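Local coordinates for SJCHGC06286 protein (Schistosoma japonicum, PDB 3QBR) that probably binds BH domains of partner proteins, as expected of a Bcl-2 family apoptosis regulator, at residues P84-S88 and L89-S93. Residues are numbered along the deposited sequence; the frame is centred on the assembly and turned at random.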
loop_
_atom_site.group_PDB
_atom_site.type_symbol
_atom_site.label_atom_id
_atom_site.label_comp_id
_atom_site.label_asym_id
_atom_site.label_seq_id
_atom_site.Cartn_x
_atom_site.Cartn_y
_atom_site.Cartn_z
ATOM N N PRO A 84 -16.212 -2.439 7.965
ATOM C CA PRO A 84 -17.115 -1.791 7.010
ATOM C C PRO A 84 -16.626 -1.944 5.581
ATOM O O PRO A 84 -17.298 -2.531 4.735
ATOM C CB PRO A 84 -17.032 -0.315 7.400
ATOM C CG PRO A 84 -16.633 -0.313 8.837
ATOM C CD PRO A 84 -15.809 -1.540 9.064
ATOM N N VAL A 85 -15.433 -1.421 5.334
ATOM C CA VAL A 85 -14.889 -1.286 3.987
ATOM C C VAL A 85 -14.541 -2.613 3.312
ATOM O O VAL A 85 -14.659 -2.742 2.094
ATOM C CB VAL A 85 -13.637 -0.387 4.004
ATOM C CG1 VAL A 85 -13.416 0.234 2.639
ATOM C CG2 VAL A 85 -13.773 0.687 5.081
ATOM N N ALA A 86 -14.097 -3.595 4.090
ATOM C CA ALA A 86 -13.773 -4.879 3.504
ATOM C C ALA A 86 -15.054 -5.411 2.915
ATOM O O ALA A 86 -15.103 -5.800 1.745
ATOM C CB ALA A 86 -13.210 -5.836 4.534
ATOM N N GLN A 87 -16.101 -5.393 3.730
ATOM C CA GLN A 87 -17.407 -5.826 3.274
ATOM C C GLN A 87 -17.820 -5.040 2.047
ATOM O O GLN A 87 -18.164 -5.616 1.012
ATOM C CB GLN A 87 -18.424 -5.626 4.377
ATOM C CG GLN A 87 -18.114 -6.433 5.602
ATOM C CD GLN A 87 -19.312 -6.576 6.497
ATOM O OE1 GLN A 87 -20.450 -6.642 6.023
ATOM N NE2 GLN A 87 -19.070 -6.622 7.804
ATOM N N SER A 88 -17.777 -3.720 2.166
ATOM C CA SER A 88 -18.198 -2.870 1.074
ATOM C C SER A 88 -17.359 -3.174 -0.164
ATOM O O SER A 88 -17.777 -2.902 -1.290
ATOM C CB SER A 88 -18.094 -1.395 1.461
ATOM O OG SER A 88 -16.783 -0.890 1.258
ATOM N N LEU A 89 -16.174 -3.742 0.055
ATOM C CA LEU A 89 -15.291 -4.156 -1.040
ATOM C C LEU A 89 -15.544 -5.597 -1.449
ATOM O O LEU A 89 -15.323 -5.977 -2.600
ATOM C CB LEU A 89 -13.828 -3.953 -0.656
ATOM C CG LEU A 89 -13.346 -2.530 -0.932
ATOM C CD1 LEU A 89 -12.160 -2.151 -0.049
ATOM C CD2 LEU A 89 -13.032 -2.376 -2.416
ATOM N N GLY A 90 -16.025 -6.393 -0.501
ATOM C CA GLY A 90 -16.397 -7.761 -0.784
ATOM C C GLY A 90 -15.156 -8.601 -0.698
ATOM O O GLY A 90 -14.799 -9.311 -1.638
ATOM N N ILE A 91 -14.511 -8.510 0.457
ATOM C CA ILE A 91 -13.193 -9.076 0.657
ATOM C C ILE A 91 -13.145 -9.978 1.875
ATOM O O ILE A 91 -12.234 -10.779 2.012
ATOM C CB ILE A 91 -12.154 -7.956 0.801
ATOM C CG1 ILE A 91 -11.600 -7.597 -0.575
ATOM C CG2 ILE A 91 -11.038 -8.360 1.751
ATOM C CD1 ILE A 91 -10.593 -6.500 -0.520
ATOM N N ASP A 92 -14.127 -9.857 2.757
ATOM C CA ASP A 92 -14.177 -10.721 3.930
ATOM C C ASP A 92 -14.934 -12.017 3.667
ATOM O O ASP A 92 -15.066 -12.867 4.554
ATOM C CB ASP A 92 -14.783 -9.978 5.108
ATOM C CG ASP A 92 -13.823 -8.994 5.708
ATOM O OD1 ASP A 92 -12.596 -9.226 5.606
ATOM O OD2 ASP A 92 -14.289 -7.987 6.272
ATOM N N SER A 93 -15.418 -12.167 2.438
ATOM C CA SER A 93 -16.183 -13.340 2.051
ATOM C C SER A 93 -15.284 -14.539 1.767
ATOM O O SER A 93 -14.130 -14.393 1.340
ATOM C CB SER A 93 -17.010 -13.028 0.800
ATOM O OG SER A 93 -16.190 -12.474 -0.222
#
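Val85 opens the contact with Leu89, one helical turn later: the two side chains run side by side in the same direction, and Val85 CG1 meets Leu89 CD1 at 3.8 Å. The branch that makes this contact, CG1, is the one standing roughly anti to the backbone N of Val85 and beside its carbonyl carbon. Beta-branched valine and the longer leucine suit this apolar side, where both also pack on apolar side chains of another protein's chain; Leu89 reaches Leu102 and Phe105 of helix 99-113 as well. Ala86 follows, and its carbonyl is the hub of the helix end. Its O accepts a weak hydrogen bond from Ile91 N at 3.1 Å, the longer closure of a Schellman motif, while Gly90 N lies 2.7 Å from Gln87 O. Gly90 is the C-prime residue, with positive phi (84°), a backbone shape that glycine adopts most readily. The turn brings Ile91 CG2 within 4.3 Å of the small Ala86 CB and folds Asp92 back over the same methyl. Gln87, on the exposed side, crosses the Asp92 side chain at about a right angle; its CG lies 4.2 Å from Asp92 OD2. Ser88 closes the walk: its OG, turned between backbone N and carbonyl carbon (chi1 84°), bonds back to Val85 O at 2.9 Å, approaching 27° off the carbonyl plane. A hydroxyl near a helix end can thus be satisfied by the preceding turn. Asp92 OD1 forms a salt bridge with Arg135 of helix 119-137, which also touches Ala86 and Ile91. Backbone capping therefore ends helix 83-89, while apolar packing and the Asp92 link to Arg135 join the turn to the helical bundle of the Bcl-2 fold.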